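Local coordinates for hypothetical protein MM_2497 (Methanosarcina mazei, PDB 2I5E) that probably catalyses the GTP-dependent guanylylation of (2S)-2-phospholactate, an activation step in the biosynthesis of coenzyme F420, at residues 113-118 with 156-161; 10-15 with 57-62; 75-80 with 140-145. One frame throughout, in Å; residues are numbered along the deposited sequence.

Interaction 1 of 3, residues 113-118 with 156-161; sequences EKDVCI and SGQDFE
A parallel strand pair at one edge of the mixed sheet of this probable nucleotidyltransferase of GT-A type begins here, Val116 pairing with Phe160 and Cys117 with Glu161. Three backbone bonds zip it: Val116 N to Asp159 O, Glu161 N to Val116 O and Ile118 N to Glu161 O, the last nearly straight at 173°. Just ahead of the strands, two aspartates exchange bonds with each other's backbone. Asp115 N meets Asp159 OD1 at 2.8 Å, nearly along the C-O axis of that carboxylate, while Asp159 N reaches Asp115 OD2 at 3.1 Å from above the carboxylate plane. The exchange brings Asp115 OD2 within 3.3 Å of Asp159 OD1, a like-charge approach that the two N-H donors probably ease. Asp159 holds CG between its backbone N and carbonyl carbon (chi1 62°), which sets CG 3.3 Å from Lys114 CD, the side chains crossing at about a right angle; Lys114 NZ stays 4.1 Å from Asp159 OD2, beyond a salt bridge. Phe160 and Ile118 pack on helix 145-154. Gln158 OE1 bonds to Asn133 and takes a hydrogen from a water whose oxygen lies 3.0 Å from Asp115 O, to which it also donates.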
ATOM      1  N   GLU A 113       5.818 -18.428  -8.858  1.00 44.56           N
ATOM      2  CA  GLU A 113       6.268 -19.773  -8.886  1.00 46.61           C
ATOM      3  C   GLU A 113       5.229 -20.579  -8.139  1.00 44.74           C
ATOM      4  O   GLU A 113       5.235 -21.804  -8.275  1.00 43.45           O
ATOM      5  CB  GLU A 113       7.704 -19.900  -8.362  1.00 46.92           C
ATOM      6  CG  GLU A 113       8.726 -19.829  -9.523  1.00 50.81           C
ATOM      7  CD  GLU A 113      10.161 -19.448  -9.092  1.00 52.98           C
ATOM      8  OE1 GLU A 113      10.461 -19.413  -7.854  1.00 59.25           O
ATOM      9  OE2 GLU A 113      11.004 -19.209 -10.003  1.00 59.33           O
ATOM     10  N   LYS A 114       4.295 -19.886  -7.452  1.00 42.67           N
ATOM     11  CA  LYS A 114       3.157 -20.575  -6.775  1.00 42.26           C
ATOM     12  C   LYS A 114       1.972 -20.871  -7.709  1.00 40.70           C
ATOM     13  O   LYS A 114       1.914 -20.362  -8.823  1.00 40.62           O
ATOM     14  CB  LYS A 114       2.616 -19.807  -5.541  1.00 42.23           C
ATOM     15  CG  LYS A 114       3.667 -19.489  -4.454  1.00 44.20           C
ATOM     16  CD  LYS A 114       4.252 -20.789  -3.911  1.00 48.01           C
ATOM     17  CE  LYS A 114       5.564 -20.579  -3.165  1.00 51.56           C
ATOM     18  NZ  LYS A 114       5.335 -20.863  -1.723  1.00 56.62           N
ATOM     19  N   ASP A 115       1.017 -21.639  -7.195  1.00 39.61           N
ATOM     20  CA  ASP A 115      -0.219 -21.946  -7.865  1.00 38.72           C
ATOM     21  C   ASP A 115      -1.133 -20.753  -8.073  1.00 38.81           C
ATOM     22  O   ASP A 115      -1.851 -20.688  -9.109  1.00 38.72           O
ATOM     23  CB  ASP A 115      -0.957 -22.965  -7.054  1.00 38.68           C
ATOM     24  CG  ASP A 115      -0.271 -24.305  -7.063  1.00 41.99           C
ATOM     25  OD1 ASP A 115       0.537 -24.596  -7.978  1.00 44.97           O
ATOM     26  OD2 ASP A 115      -0.516 -25.049  -6.109  1.00 47.98           O
ATOM     27  N   VAL A 116      -1.194 -19.858  -7.070  1.00 37.38           N
ATOM     28  CA  VAL A 116      -1.940 -18.573  -7.229  1.00 36.30           C
ATOM     29  C   VAL A 116      -1.134 -17.385  -6.818  1.00 37.01           C
ATOM     30  O   VAL A 116      -0.234 -17.499  -5.973  1.00 35.31           O
ATOM     31  CB  VAL A 116      -3.462 -18.624  -6.823  1.00 38.86           C
ATOM     32  CG1 VAL A 116      -3.952 -20.030  -6.351  1.00 34.88           C
ATOM     33  CG2 VAL A 116      -3.990 -17.386  -5.992  1.00 33.35           C
ATOM     34  N   CYS A 117      -1.263 -16.270  -7.540  1.00 35.80           N
ATOM     35  CA  CYS A 117      -0.659 -15.058  -6.979  1.00 33.80           C
ATOM     36  C   CYS A 117      -1.749 -14.074  -6.701  1.00 34.66           C
ATOM     37  O   CYS A 117      -2.668 -13.839  -7.517  1.00 30.60           O
ATOM     38  CB  CYS A 117       0.384 -14.465  -7.874  1.00 34.47           C
ATOM     39  SG  CYS A 117       1.222 -13.044  -7.212  1.00 35.60           S
ATOM     40  N   ILE A 118      -1.665 -13.516  -5.497  1.00 33.23           N
ATOM     41  CA  ILE A 118      -2.612 -12.548  -5.103  1.00 33.19           C
ATOM     42  C   ILE A 118      -2.066 -11.204  -4.595  1.00 30.49           C
ATOM     43  O   ILE A 118      -1.120 -11.159  -3.749  1.00 31.48           O
ATOM     44  CB  ILE A 118      -3.649 -13.188  -4.271  1.00 33.41           C
ATOM     45  CG1 ILE A 118      -4.440 -12.156  -3.484  1.00 37.41           C
ATOM     46  CG2 ILE A 118      -3.079 -14.312  -3.433  1.00 40.05           C
ATOM     47  CD1 ILE A 118      -5.522 -12.785  -2.815  1.00 28.96           C
ATOM     48  N   SER A 156      -7.875 -25.969  -1.062  1.00 50.69           N
ATOM     49  CA  SER A 156      -7.824 -26.636  -2.340  1.00 51.16           C
ATOM     50  C   SER A 156      -6.412 -27.179  -2.713  1.00 51.55           C
ATOM     51  O   SER A 156      -6.192 -27.656  -3.835  1.00 51.64           O
ATOM     52  CB  SER A 156      -8.379 -25.716  -3.448  1.00 51.58           C
ATOM     53  OG  SER A 156      -7.353 -25.232  -4.318  1.00 53.55           O
ATOM     54  N   GLY A 157      -5.458 -27.142  -1.792  1.00 51.32           N
ATOM     55  CA  GLY A 157      -4.219 -27.893  -2.025  1.00 52.09           C
ATOM     56  C   GLY A 157      -3.142 -27.028  -2.610  1.00 51.79           C
ATOM     57  O   GLY A 157      -1.942 -27.358  -2.539  1.00 53.85           O
ATOM     58  N   GLN A 158      -3.576 -25.874  -3.087  1.00 49.41           N
ATOM     59  CA  GLN A 158      -2.762 -24.970  -3.844  1.00 47.97           C
ATOM     60  C   GLN A 158      -2.043 -23.908  -2.991  1.00 48.07           C
ATOM     61  O   GLN A 158      -2.610 -23.352  -2.044  1.00 48.49           O
ATOM     62  CB  GLN A 158      -3.668 -24.337  -4.856  1.00 47.37           C
ATOM     63  CG  GLN A 158      -4.242 -25.430  -5.824  1.00 45.54           C
ATOM     64  CD  GLN A 158      -4.749 -24.768  -7.015  1.00 45.08           C
ATOM     65  OE1 GLN A 158      -3.980 -24.435  -7.952  1.00 43.92           O
ATOM     66  NE2 GLN A 158      -6.032 -24.444  -6.971  1.00 43.56           N
ATOM     67  N   ASP A 159      -0.777 -23.683  -3.296  1.00 46.21           N
ATOM     68  CA  ASP A 159      -0.015 -22.680  -2.565  1.00 46.18           C
ATOM     69  C   ASP A 159      -0.202 -21.262  -3.249  1.00 44.20           C
ATOM     70  O   ASP A 159      -0.707 -21.156  -4.399  1.00 42.81           O
ATOM     71  CB  ASP A 159       1.452 -23.185  -2.379  1.00 45.88           C
ATOM     72  CG  ASP A 159       2.193 -23.400  -3.708  1.00 50.96           C
ATOM     73  OD1 ASP A 159       1.644 -23.003  -4.784  1.00 49.81           O
ATOM     74  OD2 ASP A 159       3.374 -23.919  -3.673  1.00 53.43           O
ATOM     75  N   PHE A 160       0.116 -20.176  -2.548  1.00 41.68           N
ATOM     76  CA  PHE A 160      -0.196 -18.849  -3.079  1.00 38.47           C
ATOM     77  C   PHE A 160       0.979 -17.983  -2.702  1.00 38.87           C
ATOM     78  O   PHE A 160       1.598 -18.228  -1.663  1.00 39.63           O
ATOM     79  CB  PHE A 160      -1.540 -18.263  -2.577  1.00 37.70           C
ATOM     80  CG  PHE A 160      -1.660 -18.162  -1.061  1.00 41.57           C
ATOM     81  CD1 PHE A 160      -1.107 -17.056  -0.363  1.00 37.70           C
ATOM     82  CD2 PHE A 160      -2.341 -19.152  -0.321  1.00 39.19           C
ATOM     83  CE1 PHE A 160      -1.185 -16.933   1.038  1.00 34.88           C
ATOM     84  CE2 PHE A 160      -2.417 -19.035   1.067  1.00 39.16           C
ATOM     85  CZ  PHE A 160      -1.836 -17.891   1.740  1.00 36.56           C
ATOM     86  N   GLU A 161       1.325 -17.058  -3.589  1.00 36.12           N
ATOM     87  CA  GLU A 161       2.159 -15.963  -3.322  1.00 35.88           C
ATOM     88  C   GLU A 161       1.298 -14.712  -3.090  1.00 35.03           C
ATOM     89  O   GLU A 161       0.432 -14.418  -3.903  1.00 33.45           O
ATOM     90  CB  GLU A 161       2.964 -15.703  -4.568  1.00 32.92           C
ATOM     91  CG  GLU A 161       4.154 -14.899  -4.243  1.00 38.19           C
ATOM     92  CD  GLU A 161       4.879 -14.409  -5.435  1.00 41.71           C
ATOM     93  OE1 GLU A 161       4.880 -15.079  -6.481  1.00 39.48           O
ATOM     94  OE2 GLU A 161       5.391 -13.281  -5.338  1.00 50.53           O
TER
HETATM   95  O   HOH W   1      -4.313 -22.420  -9.434  1.00 37.52           O

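Interaction 2 of 3, residues 10-15 with 57-62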
ATOM      1  N   TYR A  10     -15.709  -4.937 -15.497  1.00 33.79           N
ATOM      2  CA  TYR A  10     -15.873  -3.496 -15.727  1.00 33.27           C
ATOM      3  C   TYR A  10     -17.355  -3.135 -15.965  1.00 34.84           C
ATOM      4  O   TYR A  10     -18.049  -3.801 -16.732  1.00 35.70           O
ATOM      5  CB  TYR A  10     -15.061  -3.064 -16.950  1.00 32.97           C
ATOM      6  CG  TYR A  10     -15.146  -1.614 -17.289  1.00 33.40           C
ATOM      7  CD1 TYR A  10     -14.609  -0.629 -16.410  1.00 27.88           C
ATOM      8  CD2 TYR A  10     -15.759  -1.182 -18.498  1.00 32.41           C
ATOM      9  CE1 TYR A  10     -14.676   0.699 -16.692  1.00 30.65           C
ATOM     10  CE2 TYR A  10     -15.822   0.183 -18.790  1.00 31.50           C
ATOM     11  CZ  TYR A  10     -15.254   1.103 -17.884  1.00 32.62           C
ATOM     12  OH  TYR A  10     -15.299   2.421 -18.124  1.00 34.90           O
ATOM     13  N   LYS A  11     -17.834  -2.066 -15.343  1.00 35.47           N
ATOM     14  CA  LYS A  11     -19.152  -1.492 -15.667  1.00 37.45           C
ATOM     15  C   LYS A  11     -18.995   0.009 -15.571  1.00 36.90           C
ATOM     16  O   LYS A  11     -18.767   0.539 -14.462  1.00 36.56           O
ATOM     17  CB  LYS A  11     -20.243  -2.059 -14.704  1.00 36.31           C
ATOM     18  CG  LYS A  11     -21.631  -1.324 -14.593  1.00 39.71           C
ATOM     19  CD  LYS A  11     -22.668  -2.265 -13.835  1.00 40.05           C
ATOM     20  CE  LYS A  11     -24.059  -1.723 -13.373  1.00 40.14           C
ATOM     21  NZ  LYS A  11     -24.653  -0.864 -14.375  1.00 42.28           N
ATOM     22  N   LYS A  12     -19.083   0.701 -16.708  1.00 35.76           N
ATOM     23  CA  LYS A  12     -18.979   2.128 -16.683  1.00 36.51           C
ATOM     24  C   LYS A  12     -20.120   2.820 -15.906  1.00 39.29           C
ATOM     25  O   LYS A  12     -19.873   3.803 -15.210  1.00 38.03           O
ATOM     26  CB  LYS A  12     -18.835   2.684 -18.127  1.00 36.71           C
ATOM     27  CG  LYS A  12     -18.847   4.183 -18.225  1.00 33.42           C
ATOM     28  CD  LYS A  12     -18.349   4.600 -19.566  1.00 38.62           C
ATOM     29  CE  LYS A  12     -18.760   6.041 -19.863  1.00 34.38           C
ATOM     30  NZ  LYS A  12     -17.750   6.497 -20.829  1.00 37.93           N
ATOM     31  N   ALA A  13     -21.365   2.313 -15.996  1.00 40.65           N
ATOM     32  CA  ALA A  13     -22.509   3.061 -15.438  1.00 41.27           C
ATOM     33  C   ALA A  13     -22.671   3.110 -13.932  1.00 43.68           C
ATOM     34  O   ALA A  13     -22.739   2.079 -13.271  1.00 43.54           O
ATOM     35  CB  ALA A  13     -23.799   2.570 -16.056  1.00 42.81           C
ATOM     36  N   GLY A  14     -22.792   4.326 -13.389  1.00 45.56           N
ATOM     37  CA  GLY A  14     -22.752   4.515 -11.935  1.00 47.53           C
ATOM     38  C   GLY A  14     -21.469   4.060 -11.238  1.00 48.25           C
ATOM     39  O   GLY A  14     -21.489   3.762 -10.042  1.00 50.60           O
ATOM     40  N   ALA A  15     -20.338   4.045 -11.957  1.00 49.82           N
ATOM     41  CA  ALA A  15     -19.190   3.126 -11.676  1.00 47.74           C
ATOM     42  C   ALA A  15     -18.602   3.036 -10.278  1.00 48.36           C
ATOM     43  O   ALA A  15     -18.227   1.873  -9.842  1.00 50.49           O
ATOM     44  CB  ALA A  15     -18.108   3.418 -12.628  1.00 48.10           C
ATOM     45  N   SER A  57     -23.054  -4.789 -19.873  1.00 46.22           N
ATOM     46  CA  SER A  57     -23.511  -4.085 -21.078  1.00 45.98           C
ATOM     47  C   SER A  57     -22.368  -3.541 -21.910  1.00 47.01           C
ATOM     48  O   SER A  57     -21.246  -3.266 -21.401  1.00 47.77           O
ATOM     49  CB  SER A  57     -24.394  -2.880 -20.695  1.00 46.91           C
ATOM     50  OG  SER A  57     -23.718  -1.660 -20.856  1.00 45.93           O
ATOM     51  N   VAL A  58     -22.666  -3.308 -23.175  1.00 45.51           N
ATOM     52  CA  VAL A  58     -21.834  -2.601 -24.110  1.00 45.51           C
ATOM     53  C   VAL A  58     -21.505  -1.142 -23.806  1.00 44.85           C
ATOM     54  O   VAL A  58     -20.605  -0.562 -24.360  1.00 45.46           O
ATOM     55  CB  VAL A  58     -22.487  -2.640 -25.485  1.00 47.28           C
ATOM     56  CG1 VAL A  58     -21.940  -3.752 -26.291  1.00 47.57           C
ATOM     57  CG2 VAL A  58     -23.971  -2.759 -25.359  1.00 48.56           C
ATOM     58  N   TYR A  59     -22.272  -0.550 -22.938  1.00 44.75           N
ATOM     59  CA  TYR A  59     -22.151   0.835 -22.579  1.00 46.08           C
ATOM     60  C   TYR A  59     -20.704   1.193 -22.213  1.00 46.55           C
ATOM     61  O   TYR A  59     -20.144   0.692 -21.214  1.00 44.95           O
ATOM     62  CB  TYR A  59     -23.088   1.122 -21.379  1.00 47.21           C
ATOM     63  CG  TYR A  59     -23.045   2.566 -20.952  1.00 49.88           C
ATOM     64  CD1 TYR A  59     -23.642   3.550 -21.717  1.00 51.20           C
ATOM     65  CD2 TYR A  59     -22.383   2.953 -19.790  1.00 52.73           C
ATOM     66  CE1 TYR A  59     -23.584   4.896 -21.350  1.00 52.16           C
ATOM     67  CE2 TYR A  59     -22.328   4.302 -19.416  1.00 53.74           C
ATOM     68  CZ  TYR A  59     -22.938   5.260 -20.199  1.00 51.50           C
ATOM     69  OH  TYR A  59     -22.922   6.587 -19.835  1.00 52.87           O
ATOM     70  N   GLY A  60     -20.093   2.038 -23.036  1.00 47.01           N
ATOM     71  CA  GLY A  60     -18.739   2.557 -22.758  1.00 48.04           C
ATOM     72  C   GLY A  60     -17.726   1.696 -23.465  1.00 49.13           C
ATOM     73  O   GLY A  60     -16.526   1.944 -23.428  1.00 48.30           O
ATOM     74  N   LEU A  61     -18.236   0.655 -24.116  1.00 50.85           N
ATOM     75  CA  LEU A  61     -17.381  -0.320 -24.773  1.00 52.11           C
ATOM     76  C   LEU A  61     -17.760  -0.453 -26.263  1.00 55.14           C
ATOM     77  O   LEU A  61     -17.247  -1.351 -27.000  1.00 55.42           O
ATOM     78  CB  LEU A  61     -17.518  -1.653 -24.037  1.00 50.47           C
ATOM     79  CG  LEU A  61     -17.012  -1.648 -22.594  1.00 44.24           C
ATOM     80  CD1 LEU A  61     -17.538  -2.846 -21.931  1.00 39.52           C
ATOM     81  CD2 LEU A  61     -15.509  -1.564 -22.519  1.00 37.54           C
ATOM     82  N   GLU A  62     -18.646   0.461 -26.696  1.00 57.97           N
ATOM     83  CA  GLU A  62     -19.246   0.436 -28.065  1.00 59.30           C
ATOM     84  C   GLU A  62     -18.152   0.379 -29.144  1.00 59.47           C
ATOM     85  O   GLU A  62     -18.265  -0.387 -30.094  1.00 59.53           O
ATOM     86  CB  GLU A  62     -20.196   1.625 -28.280  1.00 58.56           C
ATOM     87  CG  GLU A  62     -21.371   1.724 -27.270  1.00 59.72           C
ATOM     88  CD  GLU A  62     -21.067   2.648 -26.068  1.00 61.48           C
ATOM     89  OE1 GLU A  62     -19.910   3.132 -25.898  1.00 56.65           O
ATOM     90  OE2 GLU A  62     -22.011   2.897 -25.263  1.00 65.57           O
TER
HETATM   91  O   HOH W   2     -19.934  -0.942 -19.083  1.00 40.63           O
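Tyr10, just after strand 5-9, meets Leu61 through the CD2-CE2 side of its ring: CD2 of Tyr10 lies 4.0 Å from CD2 of Leu61, and the two side chains run alongside in opposite senses. Both are buried and also pack on Ile53 of strand 50-55. The contact joins the loops that follow the adjacent parallel strands 5-9 and 50-55, and a PEG, probably from the crystallisation liquor, lies about 4 Å from the Tyr10 side chain. A water accepts from Lys12 N at 3.0 Å and donates to Tyr59 O at 2.7 Å, tying the loops together.

Lys12 opens a type II turn that runs to Ala15, and its side chain meets both Tyr59 and Gly60. With CG anti to the backbone N (chi1 175°) and the rest of the chain extended, it crosses the Tyr59 ring at about a right angle. Lys12 CG approaches Tyr59 CE2 to 3.7 Å, and Lys12 CD lies 3.8 Å from Gly60 CA. Gly60 sits within a second type II turn, Val58 to Leu61; a CB on it would clash with Lys12 CD. Lys12 NZ forms a salt bridge with Glu33 and Tyr59 OH a hydrogen bond with Glu29, both on helix 25-45. An alanine at Lys12 would probably open a gap beside the Tyr59 ring and Gly60 CA and leave Glu33 without its lysine mate. Ala13 follows, its CB 4.0 Å from Tyr59 CD2 and its N at the edge of that ring.

Direct contact between the loops is therefore apolar, through lysine methylenes, two methyls, ring carbons and Gly60 CA, while a water joins the backbones and Lys12 NZ and Tyr59 OH turn to helix 25-45.

Interaction 3 of 3, residues 75-80 with 140-145; sequences DLNEAL and KYYGSS
Asn77, in the first turn of helix 76-86, grips the backbone of Tyr141 with both ends of its amide. Asn77 OD1 accepts from Tyr141 N at 2.8 Å, and Asn77 ND2 donates to Tyr141 O at 3.0 Å in a nearly straight bond (172°) that lies in the amide plane. Two bonds to one residue should fix the amide's rotation and tell its oxygen from its nitrogen. A chi1 of -68° places CG of Asn77 anti to the carbonyl carbon, 3.4 Å from Tyr141 N; the amide lies nearly coplanar with the Tyr141 ring, and OD1 rests at that ring's edge.

The tight packing is around Tyr141. Leu76 CD2 touches its CB at 3.6 Å, and Leu80, crossing at about a right angle, sets CD1 3.6 Å from CE1 of the tyrosine. Toward solvent the contact thins out. Tyr142 is exposed and sets its ring obliquely against Leu76, with Tyr142 OH 3.5 Å from Leu76 CB, and one water spans from Tyr142 OH to Leu76 N, accepting from the latter at 2.9 Å. Asp75 caps the helix start, OD2 taking Glu78 N and OD1 a weak bond from Asn77 N; across the contact Asp75 OD1 comes only to 4.3 Å from Tyr142 CE2, at the ring edge. Lys140 directs CB away from the helix.

The contact thus joins the start of helix 76-86 to the loop leading into helix 145-154, where His149 meets the Tyr141 ring edge-to-face. Leu80 and Tyr141 both pack on Ile93 of strand 91-94; Leu76 packs on Pro9 and Leu80 on Val7 of strand 5-9. Elsewhere in the loop, Gly143 makes backbone hydrogen bonds to the second subunit, and Ser144 packs on Val206 of the second subunit.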
ATOM      1  N   ASP A  75     -24.027 -11.286 -11.615  1.00 49.79           N
ATOM      2  CA  ASP A  75     -23.246 -10.697 -10.487  1.00 49.67           C
ATOM      3  C   ASP A  75     -21.785 -11.057 -10.692  1.00 47.37           C
ATOM      4  O   ASP A  75     -21.528 -12.101 -11.233  1.00 48.02           O
ATOM      5  CB  ASP A  75     -23.769 -11.246  -9.075  1.00 50.06           C
ATOM      6  CG  ASP A  75     -22.666 -12.125  -8.247  1.00 54.44           C
ATOM      7  OD1 ASP A  75     -21.844 -11.559  -7.383  1.00 56.99           O
ATOM      8  OD2 ASP A  75     -22.628 -13.375  -8.432  1.00 50.12           O
ATOM      9  N   LEU A  76     -20.871 -10.206 -10.228  1.00 45.13           N
ATOM     10  CA  LEU A  76     -19.428 -10.317 -10.445  1.00 43.59           C
ATOM     11  C   LEU A  76     -18.852 -11.710 -10.288  1.00 41.77           C
ATOM     12  O   LEU A  76     -18.138 -12.236 -11.164  1.00 41.50           O
ATOM     13  CB  LEU A  76     -18.685  -9.337  -9.476  1.00 45.04           C
ATOM     14  CG  LEU A  76     -17.134  -9.376  -9.529  1.00 43.82           C
ATOM     15  CD1 LEU A  76     -16.698  -8.995 -10.917  1.00 42.52           C
ATOM     16  CD2 LEU A  76     -16.479  -8.434  -8.522  1.00 44.10           C
ATOM     17  N   ASN A  77     -19.126 -12.308  -9.141  1.00 39.29           N
ATOM     18  CA  ASN A  77     -18.576 -13.588  -8.851  1.00 39.92           C
ATOM     19  C   ASN A  77     -19.169 -14.651  -9.717  1.00 39.17           C
ATOM     20  O   ASN A  77     -18.490 -15.529 -10.120  1.00 36.70           O
ATOM     21  CB  ASN A  77     -18.742 -13.930  -7.365  1.00 39.92           C
ATOM     22  CG  ASN A  77     -17.894 -13.025  -6.512  1.00 38.79           C
ATOM     23  OD1 ASN A  77     -16.735 -12.710  -6.886  1.00 37.40           O
ATOM     24  ND2 ASN A  77     -18.472 -12.537  -5.406  1.00 36.90           N
ATOM     25  N   GLU A  78     -20.426 -14.520 -10.055  1.00 40.03           N
ATOM     26  CA  GLU A  78     -21.007 -15.527 -10.938  1.00 42.49           C
ATOM     27  C   GLU A  78     -20.389 -15.480 -12.326  1.00 40.87           C
ATOM     28  O   GLU A  78     -19.957 -16.509 -12.838  1.00 41.45           O
ATOM     29  CB  GLU A  78     -22.507 -15.329 -11.035  1.00 42.60           C
ATOM     30  CG  GLU A  78     -23.208 -16.629 -11.114  1.00 51.87           C
ATOM     31  CD  GLU A  78     -24.575 -16.551 -10.447  1.00 61.64           C
ATOM     32  OE1 GLU A  78     -25.436 -15.796 -10.979  1.00 62.53           O
ATOM     33  OE2 GLU A  78     -24.753 -17.227  -9.369  1.00 65.31           O
ATOM     34  N   ALA A  79     -20.358 -14.277 -12.910  1.00 39.03           N
ATOM     35  CA  ALA A  79     -19.673 -14.049 -14.166  1.00 36.76           C
ATOM     36  C   ALA A  79     -18.224 -14.529 -14.153  1.00 36.90           C
ATOM     37  O   ALA A  79     -17.791 -15.335 -15.033  1.00 37.06           O
ATOM     38  CB  ALA A  79     -19.739 -12.584 -14.499  1.00 38.21           C
ATOM     39  N   LEU A  80     -17.449 -14.109 -13.144  1.00 36.11           N
ATOM     40  CA  LEU A  80     -16.038 -14.535 -13.123  1.00 34.52           C
ATOM     41  C   LEU A  80     -15.889 -15.998 -12.960  1.00 34.76           C
ATOM     42  O   LEU A  80     -14.915 -16.618 -13.494  1.00 34.35           O
ATOM     43  CB  LEU A  80     -15.179 -13.786 -12.062  1.00 34.62           C
ATOM     44  CG  LEU A  80     -14.906 -12.285 -12.375  1.00 29.91           C
ATOM     45  CD1 LEU A  80     -14.268 -11.696 -11.102  1.00 29.44           C
ATOM     46  CD2 LEU A  80     -13.966 -12.049 -13.563  1.00 29.29           C
ATOM     47  N   LYS A 140     -14.354 -15.173  -4.925  1.00 33.71           N
ATOM     48  CA  LYS A 140     -15.364 -14.525  -4.127  1.00 35.64           C
ATOM     49  C   LYS A 140     -14.882 -13.132  -3.771  1.00 36.08           C
ATOM     50  O   LYS A 140     -14.332 -12.921  -2.664  1.00 35.89           O
ATOM     51  CB  LYS A 140     -15.637 -15.311  -2.849  1.00 35.21           C
ATOM     52  CG  LYS A 140     -16.971 -14.847  -2.157  1.00 40.09           C
ATOM     53  CD  LYS A 140     -17.183 -15.724  -0.923  1.00 43.79           C
ATOM     54  CE  LYS A 140     -18.460 -15.357  -0.147  1.00 45.37           C
ATOM     55  NZ  LYS A 140     -18.274 -14.035   0.646  1.00 46.39           N
ATOM     56  N   TYR A 141     -15.076 -12.194  -4.713  1.00 36.06           N
ATOM     57  CA  TYR A 141     -14.730 -10.783  -4.519  1.00 36.05           C
ATOM     58  C   TYR A 141     -15.836 -10.198  -3.666  1.00 37.01           C
ATOM     59  O   TYR A 141     -16.884 -10.814  -3.528  1.00 37.54           O
ATOM     60  CB  TYR A 141     -14.673 -10.011  -5.874  1.00 34.92           C
ATOM     61  CG  TYR A 141     -13.459 -10.367  -6.653  1.00 31.65           C
ATOM     62  CD1 TYR A 141     -13.432 -11.525  -7.443  1.00 31.84           C
ATOM     63  CD2 TYR A 141     -12.322  -9.605  -6.549  1.00 28.45           C
ATOM     64  CE1 TYR A 141     -12.294 -11.929  -8.079  1.00 32.05           C
ATOM     65  CE2 TYR A 141     -11.176  -9.943  -7.241  1.00 28.39           C
ATOM     66  CZ  TYR A 141     -11.167 -11.115  -7.998  1.00 31.84           C
ATOM     67  OH  TYR A 141     -10.036 -11.509  -8.646  1.00 30.81           O
ATOM     68  N   TYR A 142     -15.580  -9.006  -3.139  1.00 37.82           N
ATOM     69  CA  TYR A 142     -16.419  -8.297  -2.099  1.00 38.18           C
ATOM     70  C   TYR A 142     -16.106  -8.776  -0.711  1.00 36.40           C
ATOM     71  O   TYR A 142     -15.662  -9.937  -0.524  1.00 37.37           O
ATOM     72  CB  TYR A 142     -17.957  -8.349  -2.308  1.00 38.57           C
ATOM     73  CG  TYR A 142     -18.405  -7.871  -3.636  1.00 41.29           C
ATOM     74  CD1 TYR A 142     -18.071  -6.598  -4.090  1.00 39.93           C
ATOM     75  CD2 TYR A 142     -19.150  -8.718  -4.478  1.00 42.48           C
ATOM     76  CE1 TYR A 142     -18.450  -6.156  -5.366  1.00 44.12           C
ATOM     77  CE2 TYR A 142     -19.549  -8.284  -5.751  1.00 44.96           C
ATOM     78  CZ  TYR A 142     -19.175  -7.022  -6.189  1.00 44.47           C
ATOM     79  OH  TYR A 142     -19.590  -6.630  -7.433  1.00 45.20           O
ATOM     80  N   GLY A 143     -16.389  -7.913   0.273  1.00 34.62           N
ATOM     81  CA  GLY A 143     -16.133  -8.274   1.659  1.00 32.68           C
ATOM     82  C   GLY A 143     -14.691  -8.509   1.829  1.00 31.55           C
ATOM     83  O   GLY A 143     -13.813  -7.845   1.257  1.00 30.69           O
ATOM     84  N   SER A 144     -14.411  -9.467   2.663  1.00 31.77           N
ATOM     85  CA  SER A 144     -13.083  -9.759   2.970  1.00 30.68           C
ATOM     86  C   SER A 144     -12.381 -10.692   1.965  1.00 31.43           C
ATOM     87  O   SER A 144     -11.909 -11.717   2.329  1.00 28.82           O
ATOM     88  CB  SER A 144     -13.060 -10.353   4.333  1.00 30.15           C
ATOM     89  OG  SER A 144     -11.724 -10.417   4.715  1.00 34.40           O
ATOM     90  N   SER A 145     -12.193 -10.256   0.717  1.00 31.30           N
ATOM     91  CA  SER A 145     -11.920 -11.215  -0.375  1.00 31.07           C
ATOM     92  C   SER A 145     -10.485 -11.652  -0.379  1.00 31.30           C
ATOM     93  O   SER A 145     -10.182 -12.716  -0.860  1.00 30.95           O
ATOM     94  CB  SER A 145     -12.297 -10.630  -1.739  1.00 31.45           C
ATOM     95  OG  SER A 145     -11.640  -9.374  -2.031  1.00 28.79           O
TER
HETATM   96  O   HOH W   3     -21.672  -7.955  -8.669  1.00 46.69           O

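Overall arrangement
Interactions 1 and 2 lie on opposite sides of the chain's centre, their own centres 32 Å apart, and interaction 3 stands between them, 19 Å and 18 Å from their respective centres. None touches another, although the nearest atoms of interaction 3 come within about 5 Å of interaction 1 and about 6 Å of interaction 2. Helix 145-154 links the first and third, running from the loop 140-145 to the turn before strand 160-162. Interactions 2 and 3 may border a pocket: tris, probably from the crystallisation liquor, is bound about 6 Å from the Tyr10 side chain and, whether or not as the same molecule, about 4 Å from that of Leu76.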